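Local atomic coordinates of cellulose 1,4-beta-cellobiosidase (PDB entry 4JJJ), a protein that probably hydrolyses cellulose to release cellobiose, this chain being the glycoside hydrolase family 48 catalytic part of a longer cellulase. Residues 4-9 with 57-62; 232-237 with 429-434; 452-457 with 522-527; 500-505 with 530-535; 505-510 with 630-635. The protein carries 1 engineered substitution. All coordinates share one frame; numbering follows the deposited sequence. Where two conformers were deposited one is given.

Contact 1 of 5, residues 4-9 with 57-62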
# COMPACT_ATOMS: atom_id res chain seq x y z
N GLN A 4 -16.12 19.52 -15.61
CA GLN A 4 -16.67 18.72 -16.76
C GLN A 4 -15.77 17.53 -17.08
O GLN A 4 -16.26 16.43 -17.23
CB GLN A 4 -16.86 19.53 -18.06
CG GLN A 4 -18.34 19.83 -18.26
CD GLN A 4 -18.98 20.46 -17.02
OE1 GLN A 4 -19.63 19.78 -16.18
NE2 GLN A 4 -18.78 21.81 -16.88
N ALA A 5 -14.47 17.81 -16.97
CA ALA A 5 -13.44 16.72 -17.21
C ALA A 5 -13.54 15.69 -16.11
O ALA A 5 -13.43 14.47 -16.41
CB ALA A 5 -12.07 17.27 -17.34
N PHE A 6 -13.67 16.15 -14.85
CA PHE A 6 -13.90 15.21 -13.75
C PHE A 6 -15.11 14.33 -14.08
O PHE A 6 -15.07 13.13 -13.96
CB PHE A 6 -14.09 15.93 -12.42
CG PHE A 6 -14.67 15.03 -11.38
CD1 PHE A 6 -13.93 14.06 -10.79
CD2 PHE A 6 -16.00 15.15 -11.03
CE1 PHE A 6 -14.52 13.15 -9.88
CE2 PHE A 6 -16.56 14.30 -10.11
CZ PHE A 6 -15.86 13.29 -9.55
N LEU A 7 -16.22 14.96 -14.41
CA LEU A 7 -17.44 14.15 -14.52
C LEU A 7 -17.28 13.17 -15.71
O LEU A 7 -17.79 12.09 -15.61
CB LEU A 7 -18.67 15.07 -14.66
CG LEU A 7 -19.15 15.73 -13.40
CD1 LEU A 7 -20.06 16.94 -13.82
CD2 LEU A 7 -19.76 14.66 -12.41
N GLU A 8 -16.61 13.56 -16.75
CA GLU A 8 -16.41 12.68 -17.92
C GLU A 8 -15.60 11.44 -17.52
O GLU A 8 -15.94 10.32 -17.87
CB GLU A 8 -15.75 13.42 -19.05
CG GLU A 8 -15.31 12.54 -20.17
CD GLU A 8 -14.71 13.30 -21.27
OE1 GLU A 8 -13.73 14.12 -21.08
OE2 GLU A 8 -15.22 12.91 -22.43
N GLN A 9 -14.49 11.70 -16.85
CA GLN A 9 -13.63 10.60 -16.37
C GLN A 9 -14.37 9.72 -15.37
O GLN A 9 -14.30 8.48 -15.44
CB GLN A 9 -12.36 11.25 -15.78
CG GLN A 9 -11.32 10.27 -15.23
CD GLN A 9 -10.62 9.41 -16.24
OE1 GLN A 9 -10.88 9.43 -17.47
NE2 GLN A 9 -9.68 8.61 -15.73
N LEU A 57 -13.29 5.10 -2.69
CA LEU A 57 -13.81 6.10 -1.71
C LEU A 57 -13.51 7.47 -2.25
O LEU A 57 -14.36 8.39 -2.24
CB LEU A 57 -13.24 5.93 -0.36
CG LEU A 57 -13.55 4.62 0.33
CD1 LEU A 57 -12.81 4.55 1.65
CD2 LEU A 57 -15.08 4.43 0.57
N TRP A 58 -12.23 7.72 -2.63
CA TRP A 58 -11.80 9.03 -3.05
C TRP A 58 -12.64 9.55 -4.23
O TRP A 58 -13.09 10.73 -4.27
CB TRP A 58 -10.32 9.06 -3.43
CG TRP A 58 -9.61 10.33 -3.29
CD1 TRP A 58 -10.08 11.61 -3.03
CD2 TRP A 58 -8.17 10.44 -3.32
NE1 TRP A 58 -9.02 12.48 -2.92
CE2 TRP A 58 -7.83 11.79 -3.12
CE3 TRP A 58 -7.15 9.49 -3.56
CZ2 TRP A 58 -6.51 12.26 -3.11
CZ3 TRP A 58 -5.80 9.95 -3.55
CH2 TRP A 58 -5.50 11.31 -3.30
N LEU A 59 -12.93 8.65 -5.21
CA LEU A 59 -13.69 9.05 -6.36
C LEU A 59 -15.11 9.44 -5.97
O LEU A 59 -15.62 10.46 -6.46
CB LEU A 59 -13.77 7.86 -7.29
CG LEU A 59 -14.46 8.08 -8.66
CD1 LEU A 59 -13.60 8.91 -9.58
CD2 LEU A 59 -14.80 6.75 -9.29
N GLU A 60 -15.73 8.64 -5.12
CA GLU A 60 -17.09 8.98 -4.69
C GLU A 60 -17.16 10.16 -3.77
O GLU A 60 -18.18 10.84 -3.77
CB GLU A 60 -17.79 7.72 -4.10
CG GLU A 60 -17.91 6.55 -5.07
CD GLU A 60 -18.76 6.74 -6.27
OE1 GLU A 60 -19.03 7.92 -6.68
OE2 GLU A 60 -19.09 5.68 -6.85
N ALA A 61 -16.06 10.45 -3.06
CA ALA A 61 -16.12 11.65 -2.20
C ALA A 61 -16.13 12.89 -3.08
O ALA A 61 -16.85 13.89 -2.84
CB ALA A 61 -14.93 11.64 -1.21
N TYR A 62 -15.29 12.93 -4.12
CA TYR A 62 -15.30 14.04 -5.09
C TYR A 62 -16.62 14.07 -5.84
O TYR A 62 -17.12 15.16 -6.11
CB TYR A 62 -14.14 13.98 -6.08
CG TYR A 62 -12.95 14.83 -5.64
CD1 TYR A 62 -11.75 14.25 -5.30
CD2 TYR A 62 -13.09 16.18 -5.58
CE1 TYR A 62 -10.67 15.01 -4.91
CE2 TYR A 62 -12.02 16.97 -5.16
CZ TYR A 62 -10.78 16.37 -4.85
OH TYR A 62 -9.65 17.08 -4.36
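The Phe6 ring meets the backbone oxygen of Leu59 at its edge, near the ring plane. Tyr62 comes to the same ring obliquely, through the start of its side chain and its carbonyl carbon. Phe6 CZ lies 4.2 Å from Leu59 O and 3.9 Å from Tyr62 C. Phe6 CE1 is 3.9 Å from Tyr62 CB and 4.3 Å from Leu59 CD1. The outer end of Phe6 therefore rests against one turn of helix 50-67, between two residues three apart. Its CG is anti to the backbone N (chi1 165°), which carries the ring off helix 2-14 and across to the other helix. The Tyr62 ring leads away from Phe6. Its hydroxyl is hydrogen-bonded to Glu635, and its ring also meets that of Trp239. Helix 620-637 packs beside both partners, with Ala631 touching Phe6 and Tyr62. With an alanine here in place of Phe6 the ring would be gone, which would probably open a gap beside Tyr62 CB and Leu59 CD1. Helices 2-14 and 50-67 pack together in this (alpha/alpha)6 fold. No hydrogen bond links these two segments. The contact is a small, buried one, with 137 Å² covered in all. It rests on van der Waals contacts of one aromatic ring with side-chain and backbone atoms, while the polar end of Tyr62 is satisfied by a third helix.

Contact 2 of 5, residues 232-237 with 429-434. With ZN (zinc ion), chain B; ZN (zinc ion), chain R.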
# COMPACT_ATOMS: atom_id res chain seq x y z
N VAL A 232 -9.47 10.49 2.82
CA VAL A 232 -10.65 10.74 1.95
C VAL A 232 -11.82 11.25 2.79
O VAL A 232 -12.49 12.24 2.43
CB VAL A 232 -11.10 9.48 1.16
CG1 VAL A 232 -12.47 9.71 0.55
CG2 VAL A 232 -10.01 9.13 0.19
N MET A 233 -11.99 10.67 3.99
CA MET A 233 -13.12 11.04 4.80
C MET A 233 -12.89 12.39 5.45
O MET A 233 -13.87 13.11 5.73
CB MET A 233 -13.43 9.94 5.78
CG MET A 233 -13.96 8.70 5.15
SD MET A 233 -15.33 8.95 3.96
CE MET A 233 -16.38 9.81 4.91
N PHE A 234 -11.67 12.83 5.72
CA PHE A 234 -11.44 14.24 6.11
C PHE A 234 -12.04 15.17 5.07
O PHE A 234 -12.78 16.13 5.31
CB PHE A 234 -9.96 14.54 6.26
CG PHE A 234 -9.67 15.98 6.35
CD1 PHE A 234 -9.80 16.67 7.54
CD2 PHE A 234 -9.27 16.67 5.26
CE1 PHE A 234 -9.55 18.03 7.62
CE2 PHE A 234 -8.99 17.99 5.30
CZ PHE A 234 -9.18 18.73 6.50
N TRP A 235 -11.77 14.87 3.81
CA TRP A 235 -12.26 15.70 2.70
C TRP A 235 -13.76 15.59 2.52
O TRP A 235 -14.42 16.63 2.33
CB TRP A 235 -11.52 15.36 1.39
CG TRP A 235 -10.12 15.92 1.46
CD1 TRP A 235 -8.92 15.19 1.53
CD2 TRP A 235 -9.77 17.30 1.54
NE1 TRP A 235 -7.86 16.10 1.67
CE2 TRP A 235 -8.36 17.39 1.62
CE3 TRP A 235 -10.50 18.48 1.53
CZ2 TRP A 235 -7.68 18.63 1.70
CZ3 TRP A 235 -9.87 19.67 1.64
CH2 TRP A 235 -8.42 19.74 1.76
N ALA A 236 -14.31 14.39 2.63
CA ALA A 236 -15.78 14.24 2.54
C ALA A 236 -16.40 15.18 3.59
O ALA A 236 -17.39 15.92 3.32
CB ALA A 236 -16.22 12.82 2.80
N HIS A 237 -15.84 15.22 4.80
CA HIS A 237 -16.34 16.10 5.91
C HIS A 237 -16.32 17.54 5.47
O HIS A 237 -17.26 18.35 5.63
CB HIS A 237 -15.46 16.01 7.17
CG HIS A 237 -15.81 17.05 8.19
ND1 HIS A 237 -15.02 18.13 8.42
CD2 HIS A 237 -16.91 17.21 8.94
CE1 HIS A 237 -15.62 18.93 9.28
NE2 HIS A 237 -16.79 18.41 9.58
N TYR A 429 -0.39 21.43 3.97
CA TYR A 429 0.05 22.80 3.80
C TYR A 429 -1.09 23.69 3.30
O TYR A 429 -1.36 24.73 3.84
CB TYR A 429 1.23 22.82 2.81
CG TYR A 429 1.77 24.16 2.51
CD1 TYR A 429 2.18 25.05 3.50
CD2 TYR A 429 1.83 24.57 1.22
CE1 TYR A 429 2.62 26.30 3.17
CE2 TYR A 429 2.29 25.83 0.85
CZ TYR A 429 2.68 26.70 1.84
OH TYR A 429 3.22 27.96 1.46
N TYR A 430 -1.89 23.17 2.33
CA TYR A 430 -3.09 23.88 1.91
C TYR A 430 -4.04 24.13 3.06
O TYR A 430 -4.57 25.28 3.19
CB TYR A 430 -3.73 23.11 0.77
CG TYR A 430 -5.12 23.54 0.42
CD1 TYR A 430 -5.38 24.84 -0.00
CD2 TYR A 430 -6.15 22.64 0.49
CE1 TYR A 430 -6.69 25.22 -0.29
CE2 TYR A 430 -7.47 23.02 0.14
CZ TYR A 430 -7.73 24.33 -0.23
OH TYR A 430 -9.06 24.64 -0.59
N VAL A 431 -4.33 23.11 3.85
CA VAL A 431 -5.33 23.21 4.93
C VAL A 431 -4.89 24.18 6.01
O VAL A 431 -5.70 25.09 6.38
CB VAL A 431 -5.68 21.86 5.47
CG1 VAL A 431 -6.58 22.00 6.67
CG2 VAL A 431 -6.32 20.99 4.35
N THR A 432 -3.68 24.03 6.52
CA THR A 432 -3.29 24.70 7.78
C THR A 432 -2.11 25.66 7.58
O THR A 432 -1.78 26.44 8.53
CB THR A 432 -2.85 23.68 8.89
OG1 THR A 432 -1.56 23.15 8.53
CG2 THR A 432 -3.87 22.61 9.13
N GLY A 433 -1.39 25.64 6.43
CA GLY A 433 -0.20 26.36 6.29
C GLY A 433 1.02 25.81 7.04
O GLY A 433 2.09 26.51 7.12
N ASP A 434 0.95 24.59 7.55
CA ASP A 434 1.95 23.96 8.43
C ASP A 434 3.38 24.30 7.93
O ASP A 434 3.78 23.86 6.84
CB ASP A 434 1.74 22.45 8.51
CG ASP A 434 2.55 21.81 9.61
OD1 ASP A 434 3.80 21.83 9.51
OD2 ASP A 434 1.88 21.29 10.53
ZN ZN B . -16.23 19.14 11.55
ZN ZN R . -18.23 18.81 11.21
O HOH W 1 -17.99 20.82 11.62
O HOH W 2 -14.25 20.11 12.38
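Val431 CG2 touches Trp235 CH2 at 3.6 Å and Phe234 CE2 at 4.1 Å. One methyl of helix 416-432 thus meets two aromatic rings of helix 223-242, obliquely in each case. Tyr430 adds a third contact. Its CE2 lies 3.8 Å from Trp235 CH2, which sits at the edge of the tyrosine ring. The two aromatic residues of helix 223-242 also brace each other. Phe234 CE2 lies 3.7 Å above the Trp235 ring plane, over its centre. In turn, Trp235 NE1 lies in plane at the edge of the Phe234 ring and is hydrogen-bonded to Gln427. With CG anti to its carbonyl carbon (chi1 -73°), Trp235 extends its six-membered ring to the other helix. Farther out, Leu330, Tyr333 and Ala334 of helix 329-337 pack on Phe234. Farther along helix 223-242, His237 belongs to a zinc site with Glu340. The two modelled zinc positions there are too close to be filled together, and the details are doubtful. Between the segments there is no hydrogen bond or salt bridge. The contact joins helices 223-242 and 416-432 by apolar surface alone, and the indole N-H is directed to Gln427 just before the second segment.

Contact 3 of 5, residues 452-457 with 522-527. With ZN (zinc ion), chain S.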
# COMPACT_ATOMS: atom_id res chain seq x y z
N THR A 452 10.56 17.41 -14.69
CA THR A 452 9.29 17.24 -15.38
C THR A 452 9.28 18.02 -16.68
O THR A 452 9.73 19.19 -16.70
CB THR A 452 8.14 17.73 -14.44
OG1 THR A 452 8.11 16.92 -13.25
CG2 THR A 452 6.80 17.58 -15.09
N ASP A 453 8.74 17.42 -17.74
CA ASP A 453 8.60 18.08 -19.05
C ASP A 453 7.21 18.00 -19.51
O ASP A 453 6.73 16.91 -19.79
CB ASP A 453 9.53 17.43 -20.07
CG ASP A 453 9.51 18.16 -21.44
OD1 ASP A 453 8.74 19.11 -21.65
OD2 ASP A 453 10.31 17.60 -22.25
N VAL A 454 6.49 19.14 -19.49
CA VAL A 454 5.06 19.10 -19.81
C VAL A 454 4.85 19.14 -21.34
O VAL A 454 3.77 19.08 -21.79
CB VAL A 454 4.24 20.22 -19.08
CG1 VAL A 454 4.51 20.16 -17.60
CG2 VAL A 454 4.65 21.63 -19.55
N ASP A 455 5.91 19.40 -22.07
CA ASP A 455 5.90 19.41 -23.57
C ASP A 455 4.88 20.42 -24.04
O ASP A 455 4.01 20.11 -24.87
CB ASP A 455 5.62 17.98 -24.13
CG ASP A 455 5.79 17.88 -25.63
OD1 ASP A 455 6.69 18.63 -26.12
OD2 ASP A 455 5.00 17.13 -26.27
N ALA A 456 4.95 21.65 -23.48
CA ALA A 456 3.88 22.59 -23.68
C ALA A 456 3.73 23.02 -25.13
O ALA A 456 2.61 23.26 -25.52
CB ALA A 456 4.08 23.84 -22.90
N ASP A 457 4.84 23.12 -25.83
CA ASP A 457 4.74 23.66 -27.23
C ASP A 457 4.00 22.65 -28.13
O ASP A 457 3.60 23.00 -29.24
CB ASP A 457 6.12 23.93 -27.80
CG ASP A 457 6.89 25.06 -27.10
OD1 ASP A 457 6.27 26.01 -26.52
OD2 ASP A 457 8.15 24.94 -27.09
N LEU A 522 2.24 26.15 -10.36
CA LEU A 522 0.94 26.10 -10.98
C LEU A 522 1.08 25.89 -12.50
O LEU A 522 0.31 25.11 -13.07
CB LEU A 522 0.14 27.37 -10.76
CG LEU A 522 -1.33 27.28 -11.32
CD1 LEU A 522 -2.11 26.05 -10.93
CD2 LEU A 522 -2.06 28.56 -10.91
N ALA A 523 2.06 26.56 -13.09
CA ALA A 523 2.26 26.38 -14.55
C ALA A 523 2.59 24.96 -14.95
O ALA A 523 2.05 24.42 -15.92
CB ALA A 523 3.25 27.39 -15.13
N THR A 524 3.39 24.30 -14.16
CA THR A 524 3.70 22.88 -14.39
C THR A 524 2.46 22.02 -14.26
O THR A 524 2.21 21.18 -15.10
CB THR A 524 4.87 22.41 -13.47
OG1 THR A 524 5.97 23.31 -13.69
CG2 THR A 524 5.31 20.99 -13.71
N ALA A 525 1.73 22.21 -13.15
CA ALA A 525 0.51 21.47 -12.93
C ALA A 525 -0.46 21.62 -14.10
O ALA A 525 -1.04 20.64 -14.58
CB ALA A 525 -0.16 21.94 -11.66
N GLU A 526 -0.60 22.87 -14.57
CA GLU A 526 -1.57 23.11 -15.63
C GLU A 526 -1.13 22.36 -16.89
O GLU A 526 -1.99 21.80 -17.61
CB GLU A 526 -1.65 24.59 -15.97
CG GLU A 526 -2.28 25.46 -14.91
CD GLU A 526 -3.81 25.40 -14.79
OE1 GLU A 526 -4.48 24.41 -15.17
OE2 GLU A 526 -4.37 26.42 -14.29
N GLY A 527 0.18 22.32 -17.17
CA GLY A 527 0.71 21.59 -18.32
C GLY A 527 0.51 20.09 -18.23
O GLY A 527 0.20 19.44 -19.19
ZN ZN S . -6.29 26.25 -14.42
O HOH W 3 8.34 21.51 -15.41
O HOH W 4 1.18 20.17 -21.65
O HOH W 5 -7.00 26.16 -16.34
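This is a surface contact in the (alpha/alpha)6 barrel of family 48, where the loop after helix 435-450 lies against helix 519-533. Val454 carries most of it. Its CG1 lies 3.5 Å from Thr524 O, and its CB is 3.8 Å from Gly527 C. Val454 and Gly527 are also the closest backbones, 5.2 Å between CA atoms. A side chain at Gly527 would point at the loop, and a CB there would clash with Val454 CG2. Thr452 adds a methyl contact, its CG2 standing 4.0 Å from Thr524 CG2. Each hydroxyl is bonded within its own neighbourhood, Thr452 to Ala448 O and Thr524 to Thr520 O. The loop keeps its shape partly through an Asx turn, in which Asp453 OD1 accepts from Asp455 N. On the helix, Glu526 turns away from the loop and binds a zinc ion through OE2. His633 is a second protein ligand of that zinc. No direct hydrogen bond crosses the contact, but water does the bridging. One water donates to both backbone carbonyls, 2.8 Å from Val454 O and 2.7 Å from Gly527 O.

Contact 4 of 5, residues 500-505 with 530-535. With ZN (zinc ion), chain X; NA (sodium ion), chain J.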
# COMPACT_ATOMS: atom_id res chain seq x y z
N GLY A 500 -1.00 7.88 -13.57
CA GLY A 500 -1.30 7.92 -12.13
C GLY A 500 -0.30 8.84 -11.44
O GLY A 500 -0.65 9.73 -10.62
N VAL A 501 0.97 8.63 -11.73
CA VAL A 501 2.05 9.42 -11.16
C VAL A 501 1.86 10.88 -11.61
O VAL A 501 2.03 11.79 -10.85
CB VAL A 501 3.43 8.88 -11.63
CG1 VAL A 501 4.53 9.90 -11.28
CG2 VAL A 501 3.66 7.54 -11.03
N THR A 502 1.53 11.05 -12.86
CA THR A 502 1.29 12.37 -13.44
C THR A 502 0.22 13.11 -12.64
O THR A 502 0.39 14.26 -12.29
CB THR A 502 1.00 12.30 -14.94
OG1 THR A 502 2.15 11.72 -15.60
CG2 THR A 502 0.71 13.69 -15.53
N ALA A 503 -0.90 12.47 -12.42
CA ALA A 503 -2.01 13.13 -11.72
C ALA A 503 -1.64 13.49 -10.28
O ALA A 503 -1.98 14.57 -9.83
CB ALA A 503 -3.20 12.23 -11.82
N ALA A 504 -0.91 12.61 -9.59
CA ALA A 504 -0.50 12.91 -8.24
C ALA A 504 0.51 14.05 -8.24
O ALA A 504 0.51 14.90 -7.33
CB ALA A 504 0.10 11.64 -7.60
N LEU A 505 1.40 14.12 -9.22
CA LEU A 505 2.35 15.21 -9.32
C LEU A 505 1.58 16.53 -9.57
O LEU A 505 1.84 17.53 -8.90
CB LEU A 505 3.36 14.92 -10.43
CG LEU A 505 4.37 16.03 -10.70
CD1 LEU A 505 5.13 16.37 -9.43
CD2 LEU A 505 5.27 15.60 -11.85
N ASP A 530 -3.23 19.38 -18.93
CA ASP A 530 -3.46 19.43 -20.36
C ASP A 530 -2.99 18.12 -20.98
O ASP A 530 -3.62 17.61 -21.91
CB ASP A 530 -2.66 20.55 -21.00
CG ASP A 530 -3.20 21.92 -20.74
OD1 ASP A 530 -4.36 22.02 -20.38
OD2 ASP A 530 -2.45 22.91 -20.94
N ALA A 531 -1.79 17.68 -20.58
CA ALA A 531 -1.21 16.44 -21.08
C ALA A 531 -2.11 15.26 -20.86
O ALA A 531 -2.34 14.44 -21.74
CB ALA A 531 0.16 16.25 -20.43
N LEU A 532 -2.70 15.14 -19.66
CA LEU A 532 -3.66 14.09 -19.36
C LEU A 532 -4.81 14.18 -20.31
O LEU A 532 -5.26 13.18 -20.83
CB LEU A 532 -4.09 14.09 -17.90
CG LEU A 532 -2.95 13.76 -16.88
CD1 LEU A 532 -3.32 14.05 -15.45
CD2 LEU A 532 -2.57 12.29 -16.98
N LEU A 533 -5.36 15.37 -20.53
CA LEU A 533 -6.54 15.50 -21.41
C LEU A 533 -6.24 15.09 -22.84
O LEU A 533 -7.11 14.56 -23.53
CB LEU A 533 -7.09 16.95 -21.30
CG LEU A 533 -7.93 17.27 -20.07
CD1 LEU A 533 -8.20 18.78 -20.19
CD2 LEU A 533 -9.23 16.45 -19.95
N ALA A 534 -4.99 15.25 -23.22
CA ALA A 534 -4.53 14.91 -24.56
C ALA A 534 -4.45 13.45 -24.82
O ALA A 534 -4.30 13.06 -26.00
CB ALA A 534 -3.19 15.57 -24.83
N HIS A 535 -4.49 12.63 -23.76
CA HIS A 535 -4.41 11.17 -23.86
C HIS A 535 -5.74 10.44 -23.44
O HIS A 535 -5.73 9.26 -23.07
CB HIS A 535 -3.19 10.67 -23.11
CG HIS A 535 -1.92 11.22 -23.68
ND1 HIS A 535 -1.26 10.64 -24.74
CD2 HIS A 535 -1.17 12.28 -23.32
CE1 HIS A 535 -0.19 11.35 -25.02
NE2 HIS A 535 -0.09 12.33 -24.15
ZN ZN X . -1.68 9.17 -26.12
NA NA J . -4.69 24.27 -19.67
O HOH W 6 -5.59 26.21 -18.14
O HOH W 7 -4.50 23.08 -17.59
O HOH W 8 -3.01 25.18 -19.53
O HOH W 9 -4.20 24.82 -21.60
O HOH W 10 0.17 9.29 -27.18
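Apolar packing joins the two segments, which belong to consecutive helices of the (alpha/alpha)6 fold, 499-516 and 519-533. Leu532 carries the second side. Its CD2 lies 3.8 Å from Thr502 CG2, the two side chains sliding past each other in opposite directions. The other branch, CD1, reaches Ala503 CB at 4.1 Å. Leu532 CG is anti to its carbonyl carbon (chi1 -65°), and both branches close on the Thr502 methyl. A serine in place of Leu532 would probably leave a gap against Thr502 CG2 and Ala503 CB and put a hydroxyl into a buried apolar contact. No hydrogen bond crosses between the segments. The Thr502 hydroxyl bonds to Asp498 O one turn back; with CG2 anti to the backbone N, the methyl meets the leucine. Asp498 itself lines the glycan pocket. Helix 620-637 also packs here, with Ile626 on Ala503 and Phe630 on Leu533. Metal binding occupies residues of 530-535 that do not touch the other segment. Asp530 holds a sodium ion, chiefly through OD1 at 2.4 Å, and four waters complete the set. His535 binds a zinc ion that Gln461 also holds, and its ND1 lies 2.1 Å from the metal.

Contact 5 of 5, residues 505-510 with 630-635. With ZN (zinc ion), chain S.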
# COMPACT_ATOMS: atom_id res chain seq x y z
N LEU A 505 1.40 14.12 -9.22
CA LEU A 505 2.35 15.21 -9.32
C LEU A 505 1.58 16.53 -9.57
O LEU A 505 1.84 17.53 -8.90
CB LEU A 505 3.36 14.92 -10.43
CG LEU A 505 4.37 16.03 -10.70
CD1 LEU A 505 5.13 16.37 -9.43
CD2 LEU A 505 5.27 15.60 -11.85
N ALA A 506 0.63 16.52 -10.47
CA ALA A 506 -0.17 17.69 -10.77
C ALA A 506 -0.86 18.16 -9.48
O ALA A 506 -0.87 19.39 -9.19
CB ALA A 506 -1.19 17.42 -11.79
N LYS A 507 -1.45 17.24 -8.69
CA LYS A 507 -2.12 17.66 -7.46
C LYS A 507 -1.15 18.26 -6.46
O LYS A 507 -1.44 19.26 -5.79
CB LYS A 507 -2.90 16.54 -6.89
CG LYS A 507 -4.20 16.23 -7.63
CD LYS A 507 -5.00 15.17 -6.97
CE LYS A 507 -4.43 13.76 -7.18
NZ LYS A 507 -4.91 12.80 -6.10
N THR A 508 -0.03 17.58 -6.28
CA THR A 508 0.95 18.06 -5.34
C THR A 508 1.29 19.51 -5.63
O THR A 508 1.32 20.36 -4.72
CB THR A 508 2.28 17.21 -5.44
OG1 THR A 508 1.97 15.89 -5.07
CG2 THR A 508 3.31 17.64 -4.46
N LEU A 509 1.53 19.78 -6.88
CA LEU A 509 1.89 21.12 -7.34
C LEU A 509 0.75 22.15 -7.17
O LEU A 509 0.99 23.28 -6.76
CB LEU A 509 2.36 21.07 -8.82
CG LEU A 509 3.70 20.29 -9.01
CD1 LEU A 509 4.03 20.12 -10.47
CD2 LEU A 509 4.84 20.96 -8.30
N MET A 510 -0.46 21.73 -7.43
CA MET A 510 -1.64 22.60 -7.27
C MET A 510 -1.87 22.98 -5.81
O MET A 510 -2.07 24.18 -5.54
CB MET A 510 -2.87 21.93 -7.85
CG MET A 510 -2.91 22.04 -9.39
SD MET A 510 -4.50 21.53 -10.07
CE MET A 510 -4.66 19.82 -9.54
N PHE A 630 -8.41 16.51 -11.80
CA PHE A 630 -9.36 17.43 -12.45
C PHE A 630 -10.29 18.10 -11.47
O PHE A 630 -10.47 19.34 -11.52
CB PHE A 630 -10.19 16.71 -13.51
CG PHE A 630 -9.38 16.12 -14.65
CD1 PHE A 630 -8.14 16.66 -15.10
CD2 PHE A 630 -9.94 15.09 -15.39
CE1 PHE A 630 -7.47 16.09 -16.21
CE2 PHE A 630 -9.27 14.50 -16.47
CZ PHE A 630 -8.09 15.03 -16.93
N ALA A 631 -10.85 17.28 -10.59
CA ALA A 631 -11.71 17.85 -9.53
C ALA A 631 -10.98 18.81 -8.62
O ALA A 631 -11.55 19.83 -8.22
CB ALA A 631 -12.40 16.79 -8.77
N ALA A 632 -9.73 18.50 -8.22
CA ALA A 632 -8.94 19.37 -7.37
C ALA A 632 -8.73 20.70 -8.04
O ALA A 632 -8.65 21.75 -7.38
CB ALA A 632 -7.63 18.76 -6.96
N HIS A 633 -8.50 20.69 -9.34
CA HIS A 633 -8.24 21.94 -10.04
C HIS A 633 -9.41 22.91 -9.78
O HIS A 633 -9.18 24.06 -9.45
CB HIS A 633 -8.01 21.77 -11.55
CG HIS A 633 -7.90 23.10 -12.28
ND1 HIS A 633 -8.99 23.91 -12.51
CD2 HIS A 633 -6.83 23.75 -12.77
CE1 HIS A 633 -8.58 25.01 -13.11
NE2 HIS A 633 -7.28 24.93 -13.28
N ASP A 634 -10.64 22.47 -9.95
CA ASP A 634 -11.74 23.42 -9.76
C ASP A 634 -12.01 23.75 -8.30
O ASP A 634 -12.37 24.85 -7.96
CB ASP A 634 -12.97 23.00 -10.51
CG ASP A 634 -12.91 23.49 -12.02
OD1 ASP A 634 -11.79 23.87 -12.54
OD2 ASP A 634 -14.02 23.52 -12.61
N GLU A 635 -11.77 22.79 -7.39
CA GLU A 635 -11.82 23.01 -5.95
C GLU A 635 -10.90 24.14 -5.55
O GLU A 635 -11.30 25.04 -4.72
CB GLU A 635 -11.37 21.72 -5.25
CG GLU A 635 -11.25 21.83 -3.72
CD GLU A 635 -10.84 20.49 -3.08
OE1 GLU A 635 -10.45 19.55 -3.85
OE2 GLU A 635 -10.70 20.47 -1.83
ZN ZN S . -6.29 26.25 -14.42
O HOH W 5 -7.00 26.16 -16.34
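Met510 lays its sulfur against the base of His633, SD standing 3.8 Å from both CA and CB of the histidine. The two side chains cross at about a right angle. The sulfur is oblique to the imidazole, 5.1 Å from SD to the ring centroid. A bend at the end of the chain (chi3 -60°) brings Met510 CE to 4.1 Å from Ala632 CB. Lys507 CG adds a lighter contact with that same methyl. The amine of Lys507 goes elsewhere, into salt bridges with Glu423 and Glu625. The helix segments run nearly parallel, at 13°, with axes 9.9 Å apart in the (alpha/alpha)6 fold. His633 has two roles beyond packing. NE2 binds a zinc ion at 2.0 Å, a site shared with Glu526. The other ring nitrogen, ND1, donates to Asp634 OD1 at 2.8 Å, nearly in the ring plane. That bond and the zinc together probably fix the rotation of the imidazole. The carboxylate probably also makes the ring a stronger zinc ligand. Across the helices there is van der Waals packing with an oblique sulfur-aromatic approach and no hydrogen bond; the ring nitrogens of the histidine are spent on its neighbour and the metal.

How the contacts relate
Contacts 1, 4 and 5 form one packed core around helix 620-637. Contact 1 meets contact 5 through Ala5 CB and Phe630 CD2, 3.6 Å apart, and contact 4 through Ala5 CB and Leu533 CD2, at 3.9 Å. Contacts 4 and 5 share Leu505, and their centres are 10 Å apart. Contacts 3 and 5 touch one zinc ion. Contact 2 joins contact 1 through Val232, which packs on Ala61. None of the five is the active site itself. Lys507 of contact 5 lies about 12 Å, side chain to side chain, from engineered Asn224, at the predicted nucleophile position. The side chain of Thr502 of contact 4 is about 9 Å from a bound beta-D-glucose unit.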